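Local coordinates for SusD superfamily protein (Bacteroides vulgatus ATCC 8482, PDB 3JQ0) that probably binds nutrient glycans at the bacterial outer membrane, as SusD-family lipoproteins do when they capture sugar for a partner transporter, at residues N29-G34 against E255-Y260; M263-A268 against P337-F342; V389-R392 against Y398-E401. One frame throughout, in Å; residues are numbered along the deposited sequence.

Contact 1. Residues N29-G34 against E255-Y260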
ATOM      1  N   ASN A  29      -9.118  -0.231  -3.935  1.00  7.21           N
ATOM      2  CA  ASN A  29      -9.544   0.514  -2.751  1.00  7.07           C
ATOM      3  C   ASN A  29      -8.473   0.586  -1.684  1.00  7.20           C
ATOM      4  O   ASN A  29      -8.343   1.630  -1.035  1.00  7.29           O
ATOM      5  CB  ASN A  29     -10.819  -0.062  -2.178  1.00  7.75           C
ATOM      6  CG  ASN A  29     -12.059   0.315  -2.935  1.00  8.61           C
ATOM      7  OD1 ASN A  29     -12.039   1.158  -3.812  1.00 10.84           O
ATOM      8  ND2 ASN A  29     -13.176  -0.313  -2.556  1.00 10.16           N
ATOM      9  N   PHE A  30      -7.679  -0.454  -1.480  1.00  6.99           N
ATOM     10  CA  PHE A  30      -6.600  -0.378  -0.485  1.00  7.23           C
ATOM     11  C   PHE A  30      -5.604   0.687  -0.884  1.00  6.78           C
ATOM     12  O   PHE A  30      -5.094   1.414  -0.031  1.00  7.31           O
ATOM     13  CB  PHE A  30      -5.899  -1.741  -0.298  1.00  7.91           C
ATOM     14  CG  PHE A  30      -6.804  -2.860   0.149  1.00  8.78           C
ATOM     15  CD1 PHE A  30      -7.917  -2.644   0.988  1.00 10.06           C
ATOM     16  CD2 PHE A  30      -6.557  -4.167  -0.252  1.00  9.59           C
ATOM     17  CE1 PHE A  30      -8.747  -3.693   1.364  1.00 11.75           C
ATOM     18  CE2 PHE A  30      -7.387  -5.213   0.134  1.00 10.52           C
ATOM     19  CZ  PHE A  30      -8.496  -4.969   0.919  1.00 12.64           C
ATOM     20  N   PHE A  31      -5.257   0.775  -2.174  1.00  6.93           N
ATOM     21  CA  PHE A  31      -4.435   1.860  -2.672  1.00  6.85           C
ATOM     22  C   PHE A  31      -5.043   3.218  -2.365  1.00  6.04           C
ATOM     23  O   PHE A  31      -4.383   4.108  -1.834  1.00  6.47           O
ATOM     24  CB  PHE A  31      -4.151   1.690  -4.159  1.00  6.77           C
ATOM     25  CG  PHE A  31      -3.607   2.916  -4.831  1.00  6.27           C
ATOM     26  CD1 PHE A  31      -2.293   3.342  -4.618  1.00  7.41           C
ATOM     27  CD2 PHE A  31      -4.450   3.679  -5.632  1.00  7.07           C
ATOM     28  CE1 PHE A  31      -1.853   4.503  -5.270  1.00  7.66           C
ATOM     29  CE2 PHE A  31      -4.001   4.825  -6.262  1.00  8.08           C
ATOM     30  CZ  PHE A  31      -2.704   5.233  -6.068  1.00  8.10           C
ATOM     31  N   LEU A  32      -6.317   3.389  -2.735  1.00  5.95           N
ATOM     32  CA  LEU A  32      -6.958   4.677  -2.558  1.00  6.40           C
ATOM     33  C   LEU A  32      -7.014   5.114  -1.103  1.00  5.75           C
ATOM     34  O   LEU A  32      -6.856   6.308  -0.796  1.00  6.64           O
ATOM     35  CB  LEU A  32      -8.388   4.671  -3.124  1.00  7.01           C
ATOM     36  CG  LEU A  32      -8.553   4.534  -4.657  1.00  7.08           C
ATOM     37  CD1 LEU A  32     -10.064   4.517  -4.971  1.00  9.03           C
ATOM     38  CD2 LEU A  32      -7.789   5.597  -5.417  1.00  8.57           C
ATOM     39  N   LEU A  33      -7.288   4.164  -0.207  1.00  6.16           N
ATOM     40  CA  LEU A  33      -7.374   4.486   1.197  1.00  6.13           C
ATOM     41  C   LEU A  33      -6.011   4.835   1.769  1.00  6.45           C
ATOM     42  O   LEU A  33      -5.931   5.677   2.686  1.00  6.83           O
ATOM     43  CB  LEU A  33      -7.952   3.280   1.978  1.00  6.91           C
ATOM     44  CG  LEU A  33      -9.436   3.008   1.719  1.00  7.29           C
ATOM     45  CD1 LEU A  33      -9.829   1.716   2.413  1.00  9.81           C
ATOM     46  CD2 LEU A  33     -10.297   4.159   2.203  1.00  8.54           C
ATOM     47  N   GLY A  34      -4.940   4.230   1.250  1.00  6.30           N
ATOM     48  CA  GLY A  34      -3.653   4.354   1.895  1.00  6.28           C
ATOM     49  C   GLY A  34      -2.685   5.361   1.321  1.00  5.93           C
ATOM     50  O   GLY A  34      -1.671   5.637   1.978  1.00  6.44           O
ATOM     51  N   GLU A 255      -6.889  -8.627 -13.769  1.00  8.49           N
ATOM     52  CA  GLU A 255      -5.930  -7.573 -14.108  1.00  8.15           C
ATOM     53  C   GLU A 255      -5.558  -6.848 -12.822  1.00  7.89           C
ATOM     54  O   GLU A 255      -6.397  -6.709 -11.928  1.00  8.53           O
ATOM     55  CB  GLU A 255      -6.587  -6.592 -15.106  1.00  8.98           C
ATOM     56  CG  GLU A 255      -5.615  -5.563 -15.606  1.00  8.46           C
ATOM     57  CD  GLU A 255      -6.160  -4.561 -16.601  1.00  8.09           C
ATOM     58  OE1 GLU A 255      -7.292  -4.716 -17.083  1.00  8.98           O
ATOM     59  OE2 GLU A 255      -5.420  -3.562 -16.838  1.00  8.20           O
HETATM   60  N   MSE A 256      -4.337  -6.349 -12.692  1.00  7.46           N
HETATM   61  CA  MSE A 256      -4.002  -5.633 -11.485  0.72  7.61           C
HETATM   62  C   MSE A 256      -4.988  -4.480 -11.244  1.00  7.60           C
HETATM   63  O   MSE A 256      -5.339  -3.708 -12.157  1.00  7.49           O
HETATM   64  CB  MSE A 256      -2.558  -5.154 -11.534  0.72  8.24           C
HETATM   65  CG  MSE A 256      -2.126  -4.584 -10.207  0.72  7.94           C
HETATM   66 SE   MSE A 256      -0.256  -4.147 -10.063  0.72  6.18          SE
HETATM   67  CE  MSE A 256      -0.459  -2.211  -9.731  0.72  9.98           C
ATOM     68  N   TRP A 257      -5.478  -4.393 -10.004  1.00  7.23           N
ATOM     69  CA  TRP A 257      -6.449  -3.409  -9.587  1.00  7.71           C
ATOM     70  C   TRP A 257      -7.763  -3.481 -10.392  1.00  7.98           C
ATOM     71  O   TRP A 257      -8.487  -2.496 -10.478  1.00  7.74           O
ATOM     72  CB  TRP A 257      -5.892  -1.988  -9.593  1.00  7.61           C
ATOM     73  CG  TRP A 257      -4.778  -1.713  -8.622  1.00  7.11           C
ATOM     74  CD1 TRP A 257      -4.121  -2.566  -7.792  1.00  7.65           C
ATOM     75  CD2 TRP A 257      -4.174  -0.428  -8.440  1.00  6.64           C
ATOM     76  NE1 TRP A 257      -3.137  -1.880  -7.128  1.00  8.23           N
ATOM     77  CE2 TRP A 257      -3.155  -0.576  -7.508  1.00  6.85           C
ATOM     78  CE3 TRP A 257      -4.404   0.824  -8.999  1.00  6.84           C
ATOM     79  CZ2 TRP A 257      -2.318   0.470  -7.143  1.00  7.17           C
ATOM     80  CZ3 TRP A 257      -3.614   1.870  -8.627  1.00  7.92           C
ATOM     81  CH2 TRP A 257      -2.563   1.683  -7.725  1.00  8.18           C
ATOM     82  N   GLY A 258      -8.052  -4.642 -11.008  1.00  7.91           N
ATOM     83  CA  GLY A 258      -9.248  -4.773 -11.807  1.00  8.19           C
ATOM     84  C   GLY A 258      -9.325  -3.817 -12.974  1.00  7.37           C
ATOM     85  O   GLY A 258     -10.401  -3.503 -13.441  1.00  8.64           O
ATOM     86  N   GLY A 259      -8.165  -3.398 -13.478  1.00  7.33           N
ATOM     87  CA  GLY A 259      -8.070  -2.443 -14.567  1.00  7.63           C
ATOM     88  C   GLY A 259      -7.833  -1.010 -14.140  1.00  7.24           C
ATOM     89  O   GLY A 259      -7.545  -0.195 -15.018  1.00  7.26           O
ATOM     90  N   TYR A 260      -7.977  -0.702 -12.855  1.00  6.78           N
ATOM     91  CA  TYR A 260      -7.889   0.659 -12.371  0.54  6.99           C
ATOM     92  C   TYR A 260      -6.465   1.185 -12.268  1.00  7.36           C
ATOM     93  O   TYR A 260      -6.285   2.375 -12.049  1.00  8.87           O
ATOM     94  CB  TYR A 260      -8.677   0.840 -11.055  0.54  7.61           C
ATOM     95  CG  TYR A 260     -10.174   0.676 -11.259  0.54  7.45           C
ATOM     96  CD1 TYR A 260     -10.928   1.691 -11.855  0.54  9.76           C
ATOM     97  CD2 TYR A 260     -10.825  -0.483 -10.923  0.54  8.91           C
ATOM     98  CE1 TYR A 260     -12.320   1.534 -12.084  0.54 10.40           C
ATOM     99  CE2 TYR A 260     -12.214  -0.643 -11.138  0.54 10.71           C
ATOM    100  CZ  TYR A 260     -12.935   0.358 -11.749  0.54 11.49           C
ATOM    101  OH  TYR A 260     -14.284   0.222 -11.979  0.54 13.81           O
TER

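Contact 2. Residues M263-A268 against P337-F342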
HETATM    1  N   MSE A 263      -6.161   2.233 -15.924  1.00  6.83           N
HETATM    2  CA  MSE A 263      -7.163   3.254 -16.240  1.00  7.05           C
HETATM    3  C   MSE A 263      -7.165   4.456 -15.284  1.00  7.23           C
HETATM    4  O   MSE A 263      -7.999   5.358 -15.472  1.00  7.94           O
HETATM    5  CB  MSE A 263      -8.555   2.640 -16.331  1.00  7.66           C
HETATM    6  CG  MSE A 263      -8.711   1.692 -17.513  1.00  8.63           C
HETATM    7 SE   MSE A 263      -8.588   2.576 -19.228  1.00 11.85          SE
HETATM    8  CE  MSE A 263     -10.254   3.579 -19.162  1.00 18.92           C
ATOM      9  N   ARG A 264      -6.229   4.513 -14.339  1.00  6.41           N
ATOM     10  CA  ARG A 264      -6.080   5.702 -13.500  1.00  6.84           C
ATOM     11  C   ARG A 264      -4.682   6.303 -13.465  1.00  6.44           C
ATOM     12  O   ARG A 264      -4.575   7.475 -13.103  1.00  6.88           O
ATOM     13  CB  ARG A 264      -6.613   5.449 -12.073  1.00  6.80           C
ATOM     14  CG  ARG A 264      -8.073   5.053 -12.002  1.00  7.89           C
ATOM     15  CD  ARG A 264      -8.989   6.206 -12.201  1.00  9.24           C
ATOM     16  NE  ARG A 264     -10.404   5.839 -12.231  1.00  9.43           N
ATOM     17  CZ  ARG A 264     -11.132   5.644 -13.312  1.00 11.50           C
ATOM     18  NH1 ARG A 264     -10.630   5.628 -14.520  1.00 12.79           N
ATOM     19  NH2 ARG A 264     -12.455   5.474 -13.163  1.00 13.99           N
ATOM     20  N   LEU A 265      -3.625   5.527 -13.739  1.00  6.65           N
ATOM     21  CA  LEU A 265      -2.262   5.978 -13.521  1.00  6.91           C
ATOM     22  C   LEU A 265      -1.380   5.968 -14.774  1.00  7.17           C
ATOM     23  O   LEU A 265      -0.241   6.374 -14.667  1.00  7.50           O
ATOM     24  CB  LEU A 265      -1.586   5.126 -12.426  1.00  6.85           C
ATOM     25  CG  LEU A 265      -2.068   5.424 -11.009  1.00  7.41           C
ATOM     26  CD1 LEU A 265      -1.441   4.444 -10.024  1.00  8.19           C
ATOM     27  CD2 LEU A 265      -1.723   6.834 -10.620  1.00 10.74           C
ATOM     28  N   ILE A 266      -1.848   5.439 -15.921  1.00  6.79           N
ATOM     29  CA  ILE A 266      -0.943   5.148 -17.046  1.00  6.84           C
ATOM     30  C   ILE A 266      -1.227   6.086 -18.221  1.00  6.51           C
ATOM     31  O   ILE A 266      -2.381   6.437 -18.483  1.00  6.94           O
ATOM     32  CB  ILE A 266      -1.094   3.634 -17.421  1.00  7.40           C
ATOM     33  CG1 ILE A 266      -0.572   2.759 -16.298  1.00  7.65           C
ATOM     34  CG2 ILE A 266      -0.467   3.255 -18.788  1.00  8.03           C
ATOM     35  CD1 ILE A 266       0.898   2.907 -15.966  1.00  8.98           C
ATOM     36  N   PRO A 267      -0.176   6.518 -18.945  1.00  6.96           N
ATOM     37  CA  PRO A 267      -0.371   7.440 -20.090  1.00  7.48           C
ATOM     38  C   PRO A 267      -1.039   6.761 -21.272  1.00  7.44           C
ATOM     39  O   PRO A 267      -0.917   5.560 -21.484  1.00  7.93           O
ATOM     40  CB  PRO A 267       1.070   7.820 -20.466  1.00  8.00           C
ATOM     41  CG  PRO A 267       1.892   6.614 -20.026  1.00  7.55           C
ATOM     42  CD  PRO A 267       1.244   6.230 -18.727  1.00  7.35           C
ATOM     43  N   ALA A 268      -1.669   7.574 -22.113  1.00  7.87           N
ATOM     44  CA  ALA A 268      -2.166   7.127 -23.403  1.00  7.92           C
ATOM     45  C   ALA A 268      -1.038   6.811 -24.387  1.00  7.87           C
ATOM     46  O   ALA A 268      -0.070   7.558 -24.498  1.00  8.19           O
ATOM     47  CB  ALA A 268      -3.076   8.180 -24.027  1.00 10.15           C
ATOM     48  N   PRO A 337       6.139  13.494 -15.125  1.00  6.60           N
ATOM     49  CA  PRO A 337       6.447  12.082 -14.835  1.00  6.55           C
ATOM     50  C   PRO A 337       5.287  11.180 -15.199  1.00  6.44           C
ATOM     51  O   PRO A 337       4.104  11.595 -15.134  1.00  6.81           O
ATOM     52  CB  PRO A 337       6.677  12.108 -13.318  1.00  7.01           C
ATOM     53  CG  PRO A 337       5.676  13.110 -12.855  1.00  7.27           C
ATOM     54  CD  PRO A 337       5.574  14.162 -13.923  1.00  6.78           C
ATOM     55  N   ILE A 338       5.611   9.933 -15.528  1.00  6.64           N
ATOM     56  CA  ILE A 338       4.634   8.858 -15.679  1.00  6.49           C
ATOM     57  C   ILE A 338       4.925   7.775 -14.635  1.00  6.53           C
ATOM     58  O   ILE A 338       6.067   7.522 -14.234  1.00  6.55           O
ATOM     59  CB  ILE A 338       4.561   8.262 -17.104  1.00  7.25           C
ATOM     60  CG1 ILE A 338       5.887   7.628 -17.495  1.00  7.97           C
ATOM     61  CG2 ILE A 338       4.133   9.315 -18.103  1.00  9.28           C
ATOM     62  CD1 ILE A 338       5.826   6.740 -18.773  1.00 10.21           C
ATOM     63  N   THR A 339       3.833   7.178 -14.175  1.00  7.23           N
ATOM     64  CA  THR A 339       3.866   6.046 -13.249  1.00  6.39           C
ATOM     65  C   THR A 339       4.594   4.875 -13.875  1.00  6.95           C
ATOM     66  O   THR A 339       4.245   4.444 -14.965  1.00  8.29           O
ATOM     67  CB  THR A 339       2.431   5.628 -12.937  1.00  7.15           C
ATOM     68  OG1 THR A 339       1.675   6.751 -12.526  1.00 10.06           O
ATOM     69  CG2 THR A 339       2.389   4.512 -11.909  1.00  8.17           C
ATOM     70  N   TYR A 340       5.599   4.324 -13.182  1.00  6.27           N
ATOM     71  CA  TYR A 340       6.510   3.386 -13.862  1.00  6.06           C
ATOM     72  C   TYR A 340       6.814   2.118 -13.057  1.00  6.01           C
ATOM     73  O   TYR A 340       7.407   1.222 -13.613  1.00  6.56           O
ATOM     74  CB  TYR A 340       7.818   4.121 -14.231  1.00  6.72           C
ATOM     75  CG  TYR A 340       8.454   3.696 -15.541  1.00  6.61           C
ATOM     76  CD1 TYR A 340       7.783   3.832 -16.742  1.00  6.75           C
ATOM     77  CD2 TYR A 340       9.774   3.272 -15.556  1.00  7.30           C
ATOM     78  CE1 TYR A 340       8.408   3.492 -17.930  1.00  7.00           C
ATOM     79  CE2 TYR A 340      10.398   2.962 -16.747  1.00  8.06           C
ATOM     80  CZ  TYR A 340       9.712   3.083 -17.913  1.00  7.70           C
ATOM     81  OH  TYR A 340      10.355   2.777 -19.122  1.00  9.73           O
ATOM     82  N   LYS A 341       6.365   2.007 -11.807  1.00  5.82           N
ATOM     83  CA  LYS A 341       6.800   0.879 -10.984  1.00  6.39           C
ATOM     84  C   LYS A 341       6.352  -0.476 -11.495  1.00  5.79           C
ATOM     85  O   LYS A 341       7.067  -1.443 -11.420  1.00  6.64           O
ATOM     86  CB  LYS A 341       6.288   1.072  -9.553  1.00  6.46           C
ATOM     87  CG  LYS A 341       6.587  -0.117  -8.628  1.00  6.80           C
ATOM     88  CD  LYS A 341       6.243   0.200  -7.166  1.00  6.46           C
ATOM     89  CE  LYS A 341       7.363   0.970  -6.462  1.00  6.94           C
ATOM     90  NZ  LYS A 341       6.975   1.362  -5.068  1.00  6.18           N
ATOM     91  N   PHE A 342       5.078  -0.559 -11.908  1.00  6.08           N
ATOM     92  CA  PHE A 342       4.481  -1.809 -12.370  1.00  5.91           C
ATOM     93  C   PHE A 342       4.506  -1.824 -13.892  1.00  6.91           C
ATOM     94  O   PHE A 342       3.822  -1.051 -14.565  1.00  8.39           O
ATOM     95  CB  PHE A 342       3.097  -2.009 -11.765  1.00  6.82           C
ATOM     96  CG  PHE A 342       3.136  -2.090 -10.248  1.00  6.52           C
ATOM     97  CD1 PHE A 342       3.526  -3.242  -9.614  1.00  7.67           C
ATOM     98  CD2 PHE A 342       2.812  -0.997  -9.452  1.00  7.48           C
ATOM     99  CE1 PHE A 342       3.566  -3.340  -8.246  1.00  8.13           C
ATOM    100  CE2 PHE A 342       2.863  -1.098  -8.074  1.00  7.27           C
ATOM    101  CZ  PHE A 342       3.239  -2.270  -7.479  1.00  7.12           C
TER
HETATM  102  O   HOH W   1       1.503   8.160 -15.688  0.69  7.43           O

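Contact 3. Residues V389-R392 against Y398-E401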
ATOM      1  N   VAL A 389      17.616  -1.105   3.759  1.00  6.96           N
ATOM      2  CA  VAL A 389      16.747  -0.656   2.696  1.00  6.93           C
ATOM      3  C   VAL A 389      17.502   0.275   1.730  1.00  7.15           C
ATOM      4  O   VAL A 389      17.417   0.146   0.487  1.00  6.88           O
ATOM      5  CB  VAL A 389      15.448  -0.075   3.211  1.00  6.74           C
ATOM      6  CG1 VAL A 389      14.601   0.484   2.069  1.00  7.61           C
ATOM      7  CG2 VAL A 389      14.676  -1.112   3.988  1.00  7.82           C
ATOM      8  N   ARG A 390      18.257   1.235   2.265  1.00  6.63           N
ATOM      9  CA  ARG A 390      19.041   2.122   1.410  1.00  6.61           C
ATOM     10  C   ARG A 390      20.103   1.398   0.608  1.00  7.47           C
ATOM     11  O   ARG A 390      20.289   1.669  -0.573  1.00  7.32           O
ATOM     12  CB  ARG A 390      19.680   3.263   2.218  1.00  7.21           C
ATOM     13  CG  ARG A 390      18.694   4.222   2.825  1.00  6.82           C
ATOM     14  CD  ARG A 390      19.338   5.393   3.520  1.00  7.44           C
ATOM     15  NE  ARG A 390      18.322   6.314   4.000  1.00  7.18           N
ATOM     16  CZ  ARG A 390      18.574   7.477   4.568  1.00  7.36           C
ATOM     17  NH1 ARG A 390      19.828   7.888   4.718  1.00  8.03           N
ATOM     18  NH2 ARG A 390      17.611   8.203   5.075  1.00  8.38           N
ATOM     19  N   GLU A 391      20.802   0.455   1.248  1.00  7.33           N
ATOM     20  CA  GLU A 391      21.851  -0.261   0.539  1.00  7.78           C
ATOM     21  C   GLU A 391      21.257  -0.986  -0.670  1.00  7.20           C
ATOM     22  O   GLU A 391      21.850  -1.050  -1.744  1.00  7.72           O
ATOM     23  CB  GLU A 391      22.575  -1.230   1.474  1.00  7.64           C
ATOM     24  CG  GLU A 391      23.657  -1.999   0.762  1.00  9.31           C
ATOM     25  CD  GLU A 391      24.559  -2.838   1.684  1.00 12.11           C
ATOM     26  OE1 GLU A 391      24.500  -2.657   2.910  1.00 16.03           O
ATOM     27  OE2 GLU A 391      25.368  -3.639   1.170  1.00 14.51           O
ATOM     28  N   ARG A 392      20.055  -1.566  -0.508  1.00  7.11           N
ATOM     29  CA  ARG A 392      19.393  -2.247  -1.622  1.00  6.67           C
ATOM     30  C   ARG A 392      19.037  -1.245  -2.724  1.00  6.88           C
ATOM     31  O   ARG A 392      19.129  -1.573  -3.904  1.00  7.44           O
ATOM     32  CB  ARG A 392      18.205  -3.024  -1.119  1.00  7.26           C
ATOM     33  CG  ARG A 392      17.549  -3.925  -2.202  1.00  7.62           C
ATOM     34  CD  ARG A 392      16.394  -3.280  -2.992  1.00  7.67           C
ATOM     35  NE  ARG A 392      15.238  -2.933  -2.186  1.00  7.10           N
ATOM     36  CZ  ARG A 392      14.379  -3.826  -1.701  1.00  7.47           C
ATOM     37  NH1 ARG A 392      14.536  -5.122  -1.936  1.00  8.30           N
ATOM     38  NH2 ARG A 392      13.363  -3.427  -0.974  1.00  7.15           N
ATOM     39  N   TYR A 398      27.742   1.205  -4.832  1.00  8.97           N
ATOM     40  CA  TYR A 398      27.601   2.627  -4.692  1.00  8.71           C
ATOM     41  C   TYR A 398      27.389   3.007  -3.249  1.00  8.32           C
ATOM     42  O   TYR A 398      27.963   3.977  -2.761  1.00 10.10           O
ATOM     43  CB  TYR A 398      26.443   3.113  -5.552  1.00  8.34           C
ATOM     44  CG  TYR A 398      26.311   4.599  -5.591  1.00  9.56           C
ATOM     45  CD1 TYR A 398      25.607   5.290  -4.622  1.00 10.32           C
ATOM     46  CD2 TYR A 398      26.924   5.338  -6.586  1.00 10.67           C
ATOM     47  CE1 TYR A 398      25.539   6.688  -4.641  1.00 11.81           C
ATOM     48  CE2 TYR A 398      26.844   6.727  -6.640  1.00 11.88           C
ATOM     49  CZ  TYR A 398      26.157   7.391  -5.670  1.00 11.96           C
ATOM     50  OH  TYR A 398      26.095   8.759  -5.709  1.00 15.49           O
ATOM     51  N   PHE A 399      26.568   2.268  -2.530  1.00  8.63           N
ATOM     52  CA  PHE A 399      26.280   2.576  -1.124  1.00  8.86           C
ATOM     53  C   PHE A 399      27.590   2.618  -0.331  1.00  9.64           C
ATOM     54  O   PHE A 399      27.836   3.567   0.419  1.00  9.78           O
ATOM     55  CB  PHE A 399      25.333   1.532  -0.578  1.00  9.22           C
ATOM     56  CG  PHE A 399      24.935   1.769   0.846  1.00 10.02           C
ATOM     57  CD1 PHE A 399      23.923   2.626   1.155  1.00 11.74           C
ATOM     58  CD2 PHE A 399      25.606   1.112   1.875  1.00 11.69           C
ATOM     59  CE1 PHE A 399      23.583   2.875   2.538  1.00 12.28           C
ATOM     60  CE2 PHE A 399      25.289   1.314   3.218  1.00 14.61           C
ATOM     61  CZ  PHE A 399      24.273   2.147   3.527  1.00 12.87           C
ATOM     62  N   ASN A 400      28.408   1.600  -0.488  1.00 10.21           N
ATOM     63  CA  ASN A 400      29.654   1.508   0.283  1.00 11.93           C
ATOM     64  C   ASN A 400      30.652   2.588  -0.045  1.00 12.90           C
ATOM     65  O   ASN A 400      31.495   2.880   0.792  1.00 16.06           O
ATOM     66  CB  ASN A 400      30.264   0.112   0.121  1.00 13.62           C
ATOM     67  CG  ASN A 400      29.468  -0.976   0.883  1.00 13.95           C
ATOM     68  OD1 ASN A 400      28.734  -0.676   1.819  1.00 18.28           O
ATOM     69  ND2 ASN A 400      29.591  -2.252   0.444  1.00 17.35           N
ATOM     70  N   GLU A 401      30.573   3.157  -1.244  1.00 11.64           N
ATOM     71  CA  GLU A 401      31.446   4.210  -1.679  1.00 12.35           C
ATOM     72  C   GLU A 401      30.928   5.582  -1.245  1.00 11.71           C
ATOM     73  O   GLU A 401      31.667   6.565  -1.305  1.00 13.61           O
ATOM     74  CB  GLU A 401      31.552   4.225  -3.218  1.00 14.27           C
ATOM     75  CG  GLU A 401      32.233   3.104  -3.964  1.00 22.34           C
ATOM     76  CD  GLU A 401      31.871   3.022  -5.564  1.00 27.89           C
ATOM     77  OE1 GLU A 401      30.775   3.523  -6.161  1.00 25.00           O
ATOM     78  OE2 GLU A 401      32.711   2.348  -6.243  1.00 30.69           O
TER
HETATM   79  O   HOH W   2      27.925  -4.558   1.577  1.00 25.66           O
HETATM   80  O   HOH W   3      27.311  -2.062   3.747  1.00 25.67           O

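Contact 1. Residues N29-G34 against E255-Y260
F31 lays its phenyl ring over the six-membered ring of W257 as an offset stack, centroids 4.3 Å apart and planes inclined by 27°. The corner atom of the indole makes the approach: W257 CH2 stands over the middle of the phenyl face and comes within 3.3 Å of F31 CG. In the reverse sense F31 CB rides over the indole face, 4.1 Å from the centroid of the W257 six-membered ring, a CH-pi contact shifted toward the rim. F31 has CG anti to the backbone N (chi1 166°), which, with CB already directed at the loop, carries the ring to the indole. W257 is delivered by a succession of tight turns: G258 N bonds to E255 O at 2.8 Å and G259 N to M256 O at 3.1 Å, and W257, G258 and G259 all have positive phi. Both residues of the stack are buried, and their interaction is wholly apolar. The indole meets F359, at the start of strand 359-363, and Y261 edge-to-face. On helix 27-34, F30 stacks on H117 and L33 packs on W122, so this short helix meets the turn with one face and helix 97-122 with another.

Contact 2. Residues M263-A268 against P337-F342
The flat peptide group of L265 is met by T339 within its own plane: T339 OG1 donates to a lone pair of L265 O at 2.9 Å, with a C=O...O angle of 137°. Neither side of the contact offers an aromatic face to the other; nearby, one face of the F342 ring carries CG of its neighbour K341. L265 O takes a second bond from water 1, at 2.7 Å, and that water accepts from T339 N at 2.9 Å. T339 has OG1 beside its own backbone N (chi1 -52°), which puts the hydroxyl and the N-H on the same side of the residue, one bonding L265 O directly and the other bonding the water that donates to it. Strand 332-339 pairs antiparallel with strand 320-326; the threonine, at the last position of the strand, links this two-stranded sheet to the end of the weakly bonded helix 262-265. One apolar contact flanks the bond: P267 CG lies 4.0 Å from I338 CG2, the two side chains crossing at about a right angle. I266 CD1, 3.8 Å from T339 O, and L265 CB, 3.6 Å from T339 OG1, are van der Waals neighbours.

Contact 3. Residues V389-R392 against Y398-E401
E391 spreads its aliphatic stem across one face of the F399 ring. Its CB stands over the ring centre, 3.9 Å from the centroid of F399 and only 12° off the ring normal, a well-centred CH-pi contact. The backbone shares in it, since E391 CA is 3.6 Å from F399 CD1, and farther along the stem E391 CG meets F399 CD2 at 3.8 Å. With CG anti to the backbone N (chi1 179°) and the chain extended beyond, the glutamate stem passes over the face, the two side chains crossing at about a right angle, and its carboxylate ends nearly parallel to the ring, the planes 7° apart. R390 adds its CB, 3.9 Å from F399 CE1, approaching obliquely.

Beyond the ring, two waters join the carboxylate to the amide of N400, an exposed residue. Water 2 donates to E391 OE2 at 2.7 Å and accepts from N400 ND2 at 3.1 Å. Water 3 donates both its protons, to E391 OE1 at 3.0 Å and to N400 OD1 at 2.8 Å. Each carboxylate oxygen is thus tied to one end of the amide, and S396 OG gives OE2 a further, direct hydrogen bond, which should help fix the rotation of the group.

Farther out, the guanidinium of R390 leads away from F399 to salt bridges with E437 and D426, and R392 pairs with E242 and E441. F399 also touches A407. The contact lies at a sharp turn between consecutive helices 383-394 and 396-401, separated by a single residue: F399 points back at helix 383-394 and lays its ring against the stem of E391. On other sides of helix 383-394, V389 packs against L368 and L369 of helix 364-377 and against helix 430-441, which also supplies E437 and E441.

Contacts 1 and 2 form one continuous interior region: L265 CD1 of contact 2 packs 3.6 Å from W257 CZ3 of contact 1, and their centres lie about 13 Å apart. Contact 3 stands separate, its nearest atoms about 9 Å from contact 2 and about 16 Å from contact 1. The centres move outward from about 9 to 16 to 24 Å from the centre of the chain, and the chemistry changes with them. Contact 1 is aromatic stacking between a helix and a distant loop; contact 2 joins a helix end to a strand through a buried polar bond; contact 3 joins successive helices, its ring buried but its carboxylate linked through waters to an exposed asparagine.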